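Local atomic coordinates of extracellular solute-binding protein, family 7 (Colwellia psychrerythraea, PDB entry 4PET), a protein that binds pyruvate together with a calcium ion and probably delivers it, as a periplasmic solute-binding protein, to a TRAP transporter. Residues F103-F108 / K135-Y140. Numbering follows the deposited sequence.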
loop_
_atom_site.group_PDB
_atom_site.type_symbol
_atom_site.label_atom_id
_atom_site.label_comp_id
_atom_site.label_asym_id
_atom_site.label_seq_id
_atom_site.Cartn_x
_atom_site.Cartn_y
_atom_site.Cartn_z
ATOM N N PHE A 103 4.766 15.502 -22.504
ATOM C CA PHE A 103 5.488 14.284 -22.115
ATOM C C PHE A 103 5.664 14.155 -20.611
ATOM O O PHE A 103 5.865 13.043 -20.102
ATOM C CB PHE A 103 6.849 14.136 -22.816
ATOM C CG PHE A 103 7.619 15.411 -22.953
ATOM C CD1 PHE A 103 8.125 16.066 -21.840
ATOM C CD2 PHE A 103 7.859 15.950 -24.221
ATOM C CE1 PHE A 103 8.849 17.251 -21.980
ATOM C CE2 PHE A 103 8.579 17.128 -24.371
ATOM C CZ PHE A 103 9.069 17.783 -23.256
ATOM N N ASN A 104 5.552 15.264 -19.880
ATOM C CA ASN A 104 5.736 15.183 -18.418
ATOM C C ASN A 104 4.599 14.455 -17.707
ATOM O O ASN A 104 4.770 13.979 -16.573
ATOM C CB ASN A 104 6.007 16.565 -17.815
ATOM C CG ASN A 104 7.391 17.069 -18.176
ATOM O OD1 ASN A 104 8.339 16.283 -18.207
ATOM N ND2 ASN A 104 7.512 18.354 -18.495
ATOM N N THR A 105 3.466 14.305 -18.383
ATOM C CA THR A 105 2.373 13.511 -17.829
ATOM C C THR A 105 2.704 12.018 -17.673
ATOM O O THR A 105 2.040 11.328 -16.907
ATOM C CB THR A 105 1.086 13.638 -18.660
ATOM O OG1 THR A 105 1.310 13.177 -20.006
ATOM C CG2 THR A 105 0.594 15.083 -18.647
HETATM N N MSE A 106 3.704 11.517 -18.396
HETATM C CA MSE A 106 4.064 10.090 -18.317
HETATM C C MSE A 106 4.539 9.627 -16.934
HETATM O O MSE A 106 4.245 8.512 -16.510
HETATM C CB MSE A 106 5.187 9.770 -19.312
HETATM C CG MSE A 106 4.762 9.789 -20.773
HETATM SE SE MSE A 106 6.190 9.087 -21.900
HETATM C CE MSE A 106 7.485 10.538 -21.743
ATOM N N PHE A 107 5.274 10.487 -16.242
ATOM C CA PHE A 107 6.043 10.068 -15.080
ATOM C C PHE A 107 5.218 9.942 -13.790
ATOM O O PHE A 107 5.704 9.379 -12.824
ATOM C CB PHE A 107 7.278 10.971 -14.912
ATOM C CG PHE A 107 8.033 11.161 -16.207
ATOM C CD1 PHE A 107 8.660 10.093 -16.819
ATOM C CD2 PHE A 107 8.045 12.388 -16.846
ATOM C CE1 PHE A 107 9.313 10.242 -18.005
ATOM C CE2 PHE A 107 8.692 12.548 -18.063
ATOM C CZ PHE A 107 9.322 11.491 -18.635
ATOM N N PHE A 108 3.963 10.415 -13.798
ATOM C CA PHE A 108 3.089 10.308 -12.644
ATOM C C PHE A 108 2.274 9.007 -12.617
ATOM O O PHE A 108 1.532 8.766 -11.668
ATOM C CB PHE A 108 2.186 11.539 -12.540
ATOM C CG PHE A 108 2.984 12.824 -12.486
ATOM C CD1 PHE A 108 3.599 13.214 -11.292
ATOM C CD2 PHE A 108 3.208 13.574 -13.632
ATOM C CE1 PHE A 108 4.370 14.368 -11.223
ATOM C CE2 PHE A 108 3.981 14.737 -13.576
ATOM C CZ PHE A 108 4.563 15.138 -12.373
ATOM N N LYS A 135 2.040 21.102 -10.337
ATOM C CA LYS A 135 2.756 22.075 -11.186
ATOM C C LYS A 135 2.590 21.723 -12.683
ATOM O O LYS A 135 2.550 22.601 -13.522
ATOM C CB LYS A 135 4.257 22.145 -10.870
ATOM C CG LYS A 135 4.625 22.823 -9.588
ATOM C CD LYS A 135 6.020 23.479 -9.674
ATOM C CE LYS A 135 7.152 22.471 -9.415
ATOM N NZ LYS A 135 7.981 22.736 -8.175
ATOM N N VAL A 136 2.503 20.447 -13.014
ATOM C CA VAL A 136 2.334 20.050 -14.417
ATOM C C VAL A 136 0.895 20.301 -14.852
ATOM O O VAL A 136 0.663 20.864 -15.914
ATOM C CB VAL A 136 2.750 18.567 -14.658
ATOM C CG1 VAL A 136 2.216 18.046 -16.000
ATOM C CG2 VAL A 136 4.290 18.443 -14.570
ATOM N N TYR A 137 -0.065 19.922 -14.014
ATOM C CA TYR A 137 -1.463 19.931 -14.413
ATOM C C TYR A 137 -2.190 21.258 -14.251
ATOM O O TYR A 137 -3.179 21.514 -14.954
ATOM C CB TYR A 137 -2.240 18.792 -13.687
ATOM C CG TYR A 137 -2.125 17.464 -14.412
ATOM C CD1 TYR A 137 -3.013 17.125 -15.432
ATOM C CD2 TYR A 137 -1.134 16.563 -14.094
ATOM C CE1 TYR A 137 -2.915 15.940 -16.102
ATOM C CE2 TYR A 137 -1.025 15.363 -14.772
ATOM C CZ TYR A 137 -1.910 15.067 -15.792
ATOM O OH TYR A 137 -1.851 13.858 -16.477
ATOM N N ASP A 138 -1.700 22.105 -13.354
ATOM C CA ASP A 138 -2.335 23.413 -13.097
ATOM C C ASP A 138 -2.431 24.249 -14.344
ATOM O O ASP A 138 -3.349 25.061 -14.481
ATOM C CB ASP A 138 -1.573 24.266 -12.069
ATOM C CG ASP A 138 -2.019 23.999 -10.622
ATOM O OD1 ASP A 138 -3.005 23.249 -10.412
ATOM O OD2 ASP A 138 -1.377 24.559 -9.690
ATOM N N GLN A 139 -1.448 24.107 -15.215
ATOM C CA GLN A 139 -1.433 24.891 -16.442
ATOM C C GLN A 139 -2.675 24.614 -17.286
ATOM O O GLN A 139 -3.050 25.439 -18.104
ATOM C CB GLN A 139 -0.158 24.604 -17.235
ATOM C CG GLN A 139 -0.102 23.219 -17.805
ATOM C CD GLN A 139 1.206 22.953 -18.504
ATOM O OE1 GLN A 139 1.438 23.449 -19.614
ATOM N NE2 GLN A 139 2.081 22.173 -17.860
ATOM N N TYR A 140 -3.322 23.467 -17.081
ATOM C CA TYR A 140 -4.511 23.106 -17.858
ATOM C C TYR A 140 -5.820 23.386 -17.133
ATOM O O TYR A 140 -6.905 23.133 -17.678
ATOM C CB TYR A 140 -4.450 21.630 -18.257
ATOM C CG TYR A 140 -3.192 21.308 -18.981
ATOM C CD1 TYR A 140 -2.945 21.828 -20.254
ATOM C CD2 TYR A 140 -2.250 20.479 -18.420
ATOM C CE1 TYR A 140 -1.784 21.553 -20.923
ATOM C CE2 TYR A 140 -1.079 20.206 -19.082
ATOM C CZ TYR A 140 -0.855 20.752 -20.331
ATOM O OH TYR A 140 0.312 20.454 -20.965
#
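Val-136 reaches across to segment 103-108 with both of its methyls. Val-136 CG2 lies 3.8 Å from CE2 of Phe-108, approaching the ring obliquely. The same methyl, Val-136 CG2, also meets CB of Asn-104 at 4.1 Å. The other, Val-136 CG1, is set anti to the backbone N (chi1 164°) and comes within 4.3 Å of the Thr-105 methyl CG2. One residue on, Tyr-137 crosses Thr-105 at about a right angle, and the phenol oxygen OH of Tyr-137 stands 3.5 Å from Thr-105 CG2. That is carbon against oxygen, and no hydrogen bond joins the two segments.

The polar ends are tied elsewhere. Tyr-137 OH is hydrogen-bonded to Ser-95 and to Gln-242 on strand 240-246, and Ser-95 OG also bonds the carbonyl of Thr-105, so one serine links both sides. Thr-105 OG1 turns back to the carbonyl of Asn-102, which leaves its methyl as the branch that meets the tyrosine. The side-chain amide of Asn-104 is hydrogen-bonded through OD1 to Thr-325 and through ND2 to Asp-322. Within 135-140, the Gln-139 side chain folds back and its NE2 donates to Val-136 O at 2.7 Å, on a lone pair in the carbonyl plane.

The contact seats the loop after strand 90-93 against residues 135-140, on helix 129-137, near the pyruvate pocket: the Thr-105 side chain is about 6 Å from that of pyruvate-binding Tyr-96. Chemically, direct contact is by van der Waals packing, with Ser-95 adding an indirect polar link, while hydrogen bonds to residues outside the two segments hold the side chains of Asn-104, Thr-105 and Tyr-137.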